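Local atomic coordinates of quinonprotein alcohol dehydrogenase-like protein (Bacteroides thetaiotaomicron VPI-5482, PDB entry 4R5O), a protein that is of unknown function but binds calcium and joins an immunoglobulin-like beta-sandwich to a seven-bladed beta-propeller. Residues F104-D109 against V413-S418; D396-V401 against E417-Q422. All coordinates share one frame; numbering follows the deposited sequence. Where two conformers were deposited one is given.

Interaction 1. Residues F104-D109 against V413-S418; sequences FFYVAD and VDCGES
The first torsions of Tyr106 and Val413 aim the two side chains at one another: Tyr106 CG lies between the backbone N and the carbonyl carbon (chi1 63°), while Val413 CG1 stands anti to its backbone N. The two side chains then reach toward each other tip to tip, with Val413 CG1 4.0 Å from Tyr106 CZ. This is face-to-face packing of two sheets in a seven-bladed beta-propeller. Strands 103-108 and 409-416 belong to different four-stranded sheets, and the 10.0 Å closest approach of their axes is too wide for backbone pairing, although their directions differ by only 14°. Consistent with that spacing, the two segments meet by van der Waals packing, with no hydrogen bonds between them.

Val413 divides its branches between two aromatic rings. While CG1 serves Tyr106, CG2 lies 4.1 Å from Phe104 CZ, and the Phe104 and Val413 side chains slide past each other in opposite directions. Cys415 adds a sulfur-aromatic contact, its SG 4.1 Å from Tyr106 CE2 in an oblique approach. Ile400, from the strand beside 409-416, also touches Tyr106, Val413 and Cys415 and so widens this apolar interface.

Toward the more exposed end the chemistry changes. Ala108 CB approaches Ser418 O at 4.3 Å, and Asp109 CB packs 4.0 Å from Ser418 CB. Ser418 is the last residue of a type II' beta turn that starts at Cys415, just where Cys415 and Gly416 form a classic beta bulge opposite Ser398. An Asx turn overlaps its start, in which Gly416 N donates to Asp414 OD1 at 3.2 Å from above the carboxylate plane. The backbone bond of the beta turn is weak, but Ser418 OG donates to Cys415 O at 3.0 Å, nearly in line with the carbonyl (C=O...OG 162°).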
ATOM      1  N   PHE A 104      -0.457  -9.256  -5.918  1.00 42.89           N
ATOM      2  CA  PHE A 104      -0.254  -7.829  -5.573  1.00 40.92           C
ATOM      3  C   PHE A 104      -1.020  -7.422  -4.320  1.00 43.27           C
ATOM      4  O   PHE A 104      -2.068  -8.010  -4.025  1.00 42.42           O
ATOM      5  CB  PHE A 104      -0.691  -6.903  -6.734  1.00 41.14           C
ATOM      6  CG  PHE A 104      -2.131  -7.092  -7.161  1.00 42.69           C
ATOM      7  CD1 PHE A 104      -3.163  -6.436  -6.499  1.00 45.24           C
ATOM      8  CD2 PHE A 104      -2.453  -7.909  -8.240  1.00 45.06           C
ATOM      9  CE1 PHE A 104      -4.493  -6.621  -6.889  1.00 45.96           C
ATOM     10  CE2 PHE A 104      -3.779  -8.097  -8.625  1.00 47.62           C
ATOM     11  CZ  PHE A 104      -4.789  -7.437  -7.960  1.00 45.35           C
ATOM     12  N   PHE A 105      -0.525  -6.378  -3.619  1.00 39.09           N
ATOM     13  CA  PHE A 105      -1.240  -5.784  -2.480  1.00 38.52           C
ATOM     14  C   PHE A 105      -2.228  -4.778  -3.021  1.00 44.23           C
ATOM     15  O   PHE A 105      -2.053  -4.291  -4.133  1.00 47.55           O
ATOM     16  CB  PHE A 105      -0.302  -5.135  -1.435  1.00 39.38           C
ATOM     17  CG  PHE A 105       0.795  -5.993  -0.816  1.00 39.96           C
ATOM     18  CD1 PHE A 105       0.507  -6.884   0.218  1.00 43.51           C
ATOM     19  CD2 PHE A 105       2.118  -5.856  -1.222  1.00 40.15           C
ATOM     20  CE1 PHE A 105       1.518  -7.647   0.800  1.00 44.40           C
ATOM     21  CE2 PHE A 105       3.135  -6.609  -0.631  1.00 43.12           C
ATOM     22  CZ  PHE A 105       2.830  -7.495   0.371  1.00 42.90           C
ATOM     23  N   TYR A 106      -3.297  -4.520  -2.313  1.00 39.49           N
ATOM     24  CA  TYR A 106      -4.238  -3.494  -2.731  1.00 39.05           C
ATOM     25  C   TYR A 106      -4.736  -2.844  -1.463  1.00 43.36           C
ATOM     26  O   TYR A 106      -5.054  -3.529  -0.486  1.00 42.87           O
ATOM     27  CB  TYR A 106      -5.378  -4.005  -3.657  1.00 40.90           C
ATOM     28  CG  TYR A 106      -6.339  -5.025  -3.073  1.00 41.42           C
ATOM     29  CD1 TYR A 106      -6.070  -6.387  -3.152  1.00 43.74           C
ATOM     30  CD2 TYR A 106      -7.567  -4.632  -2.541  1.00 41.75           C
ATOM     31  CE1 TYR A 106      -6.961  -7.331  -2.639  1.00 46.44           C
ATOM     32  CE2 TYR A 106      -8.462  -5.563  -2.023  1.00 42.86           C
ATOM     33  CZ  TYR A 106      -8.157  -6.914  -2.082  1.00 50.53           C
ATOM     34  OH  TYR A 106      -9.016  -7.844  -1.571  1.00 50.27           O
ATOM     35  N   VAL A 107      -4.679  -1.517  -1.442  1.00 39.43           N
ATOM     36  CA  VAL A 107      -5.081  -0.700  -0.309  1.00 38.26           C
ATOM     37  C   VAL A 107      -6.576  -0.419  -0.475  1.00 43.92           C
ATOM     38  O   VAL A 107      -6.979   0.249  -1.417  1.00 45.29           O
ATOM     39  CB  VAL A 107      -4.205   0.585  -0.211  1.00 39.69           C
ATOM     40  CG1 VAL A 107      -4.617   1.457   0.981  1.00 39.10           C
ATOM     41  CG2 VAL A 107      -2.729   0.220  -0.133  1.00 38.38           C
ATOM     42  N   ALA A 108      -7.388  -1.014   0.386  1.00 40.48           N
ATOM     43  CA  ALA A 108      -8.848  -0.909   0.433  1.00 40.81           C
ATOM     44  C   ALA A 108      -9.307  -1.121   1.859  1.00 45.66           C
ATOM     45  O   ALA A 108      -8.688  -1.896   2.581  1.00 44.91           O
ATOM     46  CB  ALA A 108      -9.498  -1.920  -0.515  1.00 42.11           C
ATOM     47  N   ASP A 109     -10.335  -0.377   2.280  1.00 44.99           N
ATOM     48  CA  ASP A 109     -10.932  -0.313   3.620  1.00 46.70           C
ATOM     49  C   ASP A 109      -9.830  -0.028   4.655  1.00 48.82           C
ATOM     50  O   ASP A 109      -9.792  -0.633   5.722  1.00 49.70           O
ATOM     51  CB  ASP A 109     -11.751  -1.581   3.997  1.00 50.86           C
ATOM     52  CG  ASP A 109     -12.845  -1.377   5.067  1.00 67.44           C
ATOM     53  OD1 ASP A 109     -13.308  -0.215   5.255  1.00 69.09           O
ATOM     54  OD2 ASP A 109     -13.299  -2.377   5.642  1.00 75.21           O
ATOM     55  N   VAL A 413     -11.228  -8.800  -8.921  1.00 53.14           N
ATOM     56  CA  VAL A 413     -11.168  -8.749  -7.464  1.00 51.64           C
ATOM     57  C   VAL A 413     -12.351  -7.911  -7.001  1.00 56.07           C
ATOM     58  O   VAL A 413     -12.413  -6.725  -7.317  1.00 54.76           O
ATOM     59  CB  VAL A 413      -9.811  -8.200  -6.957  1.00 54.46           C
ATOM     60  CG1 VAL A 413      -9.691  -8.331  -5.440  1.00 53.88           C
ATOM     61  CG2 VAL A 413      -8.644  -8.890  -7.651  1.00 54.37           C
ATOM     62  N   ASP A 414     -13.322  -8.522  -6.325  1.00 55.02           N
ATOM     63  CA  ASP A 414     -14.484  -7.783  -5.843  1.00 55.48           C
ATOM     64  C   ASP A 414     -14.065  -7.026  -4.600  1.00 57.25           C
ATOM     65  O   ASP A 414     -13.427  -7.593  -3.721  1.00 55.12           O
ATOM     66  CB  ASP A 414     -15.689  -8.712  -5.593  1.00 58.92           C
ATOM     67  CG  ASP A 414     -16.997  -8.023  -5.202  1.00 75.90           C
ATOM     68  OD1 ASP A 414     -17.124  -6.790  -5.437  1.00 74.82           O
ATOM     69  OD2 ASP A 414     -17.912  -8.725  -4.702  1.00 88.78           O
ATOM     70  N   CYS A 415     -14.338  -5.724  -4.574  1.00 55.20           N
ATOM     71  CA  CYS A 415     -13.928  -4.875  -3.462  1.00 54.74           C
ATOM     72  C   CYS A 415     -15.158  -4.313  -2.735  1.00 62.08           C
ATOM     73  O   CYS A 415     -15.010  -3.715  -1.663  1.00 62.86           O
ATOM     74  CB  CYS A 415     -13.014  -3.756  -3.960  1.00 53.06           C
ATOM     75  SG  CYS A 415     -11.420  -4.333  -4.598  1.00 55.50           S
ATOM     76  N   GLY A 416     -16.337  -4.520  -3.313  1.00 59.32           N
ATOM     77  CA  GLY A 416     -17.596  -4.064  -2.746  1.00 59.69           C
ATOM     78  C   GLY A 416     -17.714  -2.564  -2.631  1.00 63.26           C
ATOM     79  O   GLY A 416     -17.398  -1.842  -3.570  1.00 62.15           O
ATOM     80  N   GLU A 417     -18.126  -2.097  -1.457  1.00 62.48           N
ATOM     81  CA  GLU A 417     -18.383  -0.697  -1.124  1.00 63.70           C
ATOM     82  C   GLU A 417     -17.105   0.110  -0.853  1.00 67.80           C
ATOM     83  O   GLU A 417     -17.164   1.350  -0.802  1.00 68.98           O
ATOM     84  CB  GLU A 417     -19.276  -0.631   0.117  1.00 66.21           C
ATOM     85  CG  GLU A 417     -20.691  -1.110  -0.154  1.00 83.42           C
ATOM     86  CD  GLU A 417     -21.612  -1.166   1.046  1.00112.80           C
ATOM     87  OE1 GLU A 417     -21.113  -1.336   2.184  1.00108.39           O
ATOM     88  OE2 GLU A 417     -22.846  -1.129   0.833  1.00112.93           O
ATOM     89  N   SER A 418     -15.966  -0.576  -0.690  1.00 62.24           N
ATOM     90  CA  SER A 418     -14.693   0.062  -0.398  1.00 60.39           C
ATOM     91  C   SER A 418     -13.824   0.087  -1.662  1.00 61.28           C
ATOM     92  O   SER A 418     -13.384  -0.958  -2.148  1.00 60.57           O
ATOM     93  CB  SER A 418     -13.987  -0.643   0.761  1.00 64.25           C
ATOM     94  OG  SER A 418     -13.820  -2.029   0.517  1.00 76.56           O
TER

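Interaction 2. Residues D396-V401 against E417-Q422; sequences DESKIV and ESVPSQ
Ile400 and Pro420 carry the apolar part of this contact, their side chains sliding past each other in opposite directions. Ile400 CG1 is anti to the carbonyl carbon (chi1 -59°) and sits 3.6 Å from Pro420 CG; CD1 continues past the same ring carbon at 3.7 Å. Two residues earlier on the strand, Ser398 OG lies 3.4 Å from Val419 CG2, while its CB faces Pro420 CD. The hydroxyl of Ser398 is not left to the valine methyl, because it is hydrogen-bonded to Thr391 OG1 on the neighbouring strand.

At the open end Asp396 O receives a CA-H...O contact from Glu417 CA at 3.6 Å, with 156° at the hydrogen. The two acidic side chains cross at about a right angle, and Asp396 OD2 touches Glu417 CB at 3.9 Å. Their carboxylates stay apart: Asp396 OD2 and Glu417 OE2 are separated by 5.2 Å, so some mutual repulsion is likely.

The strand half of the contact is positioned by backbone bonds from Ser398 to Cys415 and Gly416, and from Ile400 to Val413. Segment 417-422 leads from strand 409-416, at one edge of this sheet, to strand 422-424, which pairs with strand 103-108 in another. On the way Pro420 packs against Thr389 of strand 386-392, Cys415 of strand 409-416 and Ala108 of strand 103-108.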
ATOM      1  N   ASP A 396     -22.397   1.662  -6.164  1.00 79.94           N
ATOM      2  CA  ASP A 396     -21.199   1.794  -5.308  1.00 77.49           C
ATOM      3  C   ASP A 396     -20.589   0.378  -5.050  1.00 76.56           C
ATOM      4  O   ASP A 396     -20.517  -0.122  -3.915  1.00 75.60           O
ATOM      5  CB  ASP A 396     -21.471   2.543  -3.968  1.00 80.02           C
ATOM      6  CG  ASP A 396     -20.255   2.714  -3.047  1.00 97.16           C
ATOM      7  OD1 ASP A 396     -19.148   3.019  -3.562  1.00 98.45           O
ATOM      8  OD2 ASP A 396     -20.417   2.567  -1.812  1.00104.22           O
ATOM      9  N   GLU A 397     -20.183  -0.264  -6.143  1.00 69.01           N
ATOM     10  CA  GLU A 397     -19.539  -1.562  -6.110  1.00 66.07           C
ATOM     11  C   GLU A 397     -18.285  -1.437  -6.972  1.00 62.84           C
ATOM     12  O   GLU A 397     -18.342  -1.011  -8.134  1.00 61.33           O
ATOM     13  CB  GLU A 397     -20.482  -2.705  -6.518  1.00 68.65           C
ATOM     14  CG  GLU A 397     -21.375  -2.425  -7.713  1.00 89.82           C
ATOM     15  CD  GLU A 397     -22.545  -3.372  -7.899  1.00129.17           C
ATOM     16  OE1 GLU A 397     -22.771  -4.240  -7.023  1.00117.99           O
ATOM     17  OE2 GLU A 397     -23.308  -3.165  -8.871  1.00136.76           O
ATOM     18  N   SER A 398     -17.135  -1.701  -6.338  1.00 54.90           N
ATOM     19  CA  SER A 398     -15.845  -1.564  -6.973  1.00 52.53           C
ATOM     20  C   SER A 398     -15.178  -2.910  -7.190  1.00 54.27           C
ATOM     21  O   SER A 398     -15.377  -3.868  -6.425  1.00 55.44           O
ATOM     22  CB  SER A 398     -14.942  -0.670  -6.134  1.00 54.85           C
ATOM     23  OG  SER A 398     -15.519   0.618  -6.030  1.00 64.76           O
ATOM     24  N   LYS A 399     -14.365  -2.960  -8.240  1.00 46.73           N
ATOM     25  CA  LYS A 399     -13.623  -4.137  -8.623  1.00 45.40           C
ATOM     26  C   LYS A 399     -12.256  -3.755  -9.180  1.00 48.61           C
ATOM     27  O   LYS A 399     -12.068  -2.632  -9.648  1.00 49.44           O
ATOM     28  CB  LYS A 399     -14.408  -4.968  -9.657  1.00 46.66           C
ATOM     29  CG  LYS A 399     -14.711  -4.236 -10.960  1.00 47.02           C
ATOM     30  CD  LYS A 399     -15.533  -5.080 -11.897  1.00 51.61           C
ATOM     31  CE  LYS A 399     -15.989  -4.296 -13.095  1.00 52.43           C
ATOM     32  NZ  LYS A 399     -16.796  -5.150 -13.997  1.00 69.98           N
ATOM     33  N   ILE A 400     -11.305  -4.701  -9.119  1.00 43.01           N
ATOM     34  CA  ILE A 400      -9.991  -4.567  -9.731  1.00 41.68           C
ATOM     35  C   ILE A 400      -9.977  -5.560 -10.888  1.00 47.84           C
ATOM     36  O   ILE A 400     -10.102  -6.763 -10.669  1.00 47.90           O
ATOM     37  CB  ILE A 400      -8.787  -4.733  -8.759  1.00 42.56           C
ATOM     38  CG1 ILE A 400      -8.835  -3.704  -7.624  1.00 40.98           C
ATOM     39  CG2 ILE A 400      -7.475  -4.648  -9.534  1.00 41.87           C
ATOM     40  CD1 ILE A 400      -7.834  -3.968  -6.517  1.00 49.24           C
ATOM     41  N   VAL A 401      -9.897  -5.057 -12.116  1.00 45.45           N
ATOM     42  CA  VAL A 401      -9.846  -5.912 -13.298  1.00 45.50           C
ATOM     43  C   VAL A 401      -8.402  -5.925 -13.775  1.00 49.07           C
ATOM     44  O   VAL A 401      -7.789  -4.871 -13.933  1.00 47.87           O
ATOM     45  CB  VAL A 401     -10.844  -5.494 -14.408  1.00 49.94           C
ATOM     46  CG1 VAL A 401     -10.744  -6.426 -15.608  1.00 50.21           C
ATOM     47  CG2 VAL A 401     -12.276  -5.474 -13.874  1.00 50.08           C
ATOM     48  N   GLU A 417     -18.126  -2.097  -1.457  1.00 62.48           N
ATOM     49  CA  GLU A 417     -18.383  -0.697  -1.124  1.00 63.70           C
ATOM     50  C   GLU A 417     -17.105   0.110  -0.853  1.00 67.80           C
ATOM     51  O   GLU A 417     -17.164   1.350  -0.802  1.00 68.98           O
ATOM     52  CB  GLU A 417     -19.276  -0.631   0.117  1.00 66.21           C
ATOM     53  CG  GLU A 417     -20.691  -1.110  -0.154  1.00 83.42           C
ATOM     54  CD  GLU A 417     -21.612  -1.166   1.046  1.00112.80           C
ATOM     55  OE1 GLU A 417     -21.113  -1.336   2.184  1.00108.39           O
ATOM     56  OE2 GLU A 417     -22.846  -1.129   0.833  1.00112.93           O
ATOM     57  N   SER A 418     -15.966  -0.576  -0.690  1.00 62.24           N
ATOM     58  CA  SER A 418     -14.693   0.062  -0.398  1.00 60.39           C
ATOM     59  C   SER A 418     -13.824   0.087  -1.662  1.00 61.28           C
ATOM     60  O   SER A 418     -13.384  -0.958  -2.148  1.00 60.57           O
ATOM     61  CB  SER A 418     -13.987  -0.643   0.761  1.00 64.25           C
ATOM     62  OG  SER A 418     -13.820  -2.029   0.517  1.00 76.56           O
ATOM     63  N   VAL A 419     -13.600   1.309  -2.195  1.00 55.32           N
ATOM     64  CA  VAL A 419     -12.796   1.579  -3.397  1.00 52.79           C
ATOM     65  C   VAL A 419     -11.295   1.408  -3.097  1.00 51.85           C
ATOM     66  O   VAL A 419     -10.776   2.114  -2.220  1.00 52.10           O
ATOM     67  CB  VAL A 419     -13.057   2.999  -3.975  1.00 55.62           C
ATOM     68  CG1 VAL A 419     -12.292   3.208  -5.274  1.00 54.02           C
ATOM     69  CG2 VAL A 419     -14.548   3.247  -4.194  1.00 56.70           C
ATOM     70  N   PRO A 420     -10.566   0.537  -3.837  1.00 43.58           N
ATOM     71  CA  PRO A 420      -9.116   0.456  -3.620  1.00 41.89           C
ATOM     72  C   PRO A 420      -8.461   1.740  -4.136  1.00 47.24           C
ATOM     73  O   PRO A 420      -8.870   2.270  -5.178  1.00 50.07           O
ATOM     74  CB  PRO A 420      -8.676  -0.801  -4.381  1.00 42.94           C
ATOM     75  CG  PRO A 420      -9.843  -1.215  -5.184  1.00 48.20           C
ATOM     76  CD  PRO A 420     -11.011  -0.343  -4.938  1.00 44.56           C
ATOM     77  N   SER A 421      -7.510   2.285  -3.367  1.00 41.41           N
ATOM     78  CA  SER A 421      -6.871   3.561  -3.713  1.00 40.73           C
ATOM     79  C   SER A 421      -5.543   3.383  -4.450  1.00 42.78           C
ATOM     80  O   SER A 421      -5.113   4.299  -5.171  1.00 41.64           O
ATOM     81  CB  SER A 421      -6.627   4.383  -2.452  1.00 41.93           C
ATOM     82  OG  SER A 421      -5.869   3.668  -1.489  1.00 49.90           O
ATOM     83  N   GLN A 422      -4.898   2.218  -4.259  1.00 37.64           N
ATOM     84  CA  GLN A 422      -3.592   1.915  -4.818  0.67 37.02           C
ATOM     85  C   GLN A 422      -3.311   0.415  -4.823  1.00 40.60           C
ATOM     86  O   GLN A 422      -3.842  -0.287  -3.984  1.00 40.72           O
ATOM     87  CB  GLN A 422      -2.570   2.637  -3.948  0.67 37.79           C
ATOM     88  CG  GLN A 422      -1.163   2.549  -4.415  0.67 32.22           C
ATOM     89  CD  GLN A 422      -0.366   3.494  -3.637  0.67 26.71           C
ATOM     90  OE1 GLN A 422      -0.849   4.073  -2.674  0.67 27.00           O
ATOM     91  NE2 GLN A 422       0.859   3.687  -4.061  0.67 18.72           N
TER

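Interactions 1 and 2 both help the C-terminal part of the chain join two propeller sheets, and they share Glu417 and Ser418. Interaction 1 spans the gap between the sheets and is mostly aromatic and aliphatic; interaction 2 lies between a strand and the connection that leaves the same sheet. Each runs from a buried apolar end to a more polar, exposed one. Cys415 serves both contacts, packing on Tyr106 in one and on Pro420 at the border of the other. Strand 422-424 then joins the sheet of strand 103-108, an arrangement consistent with the ring closure of beta-propellers, where strands from the two ends of the propeller domain complete one blade.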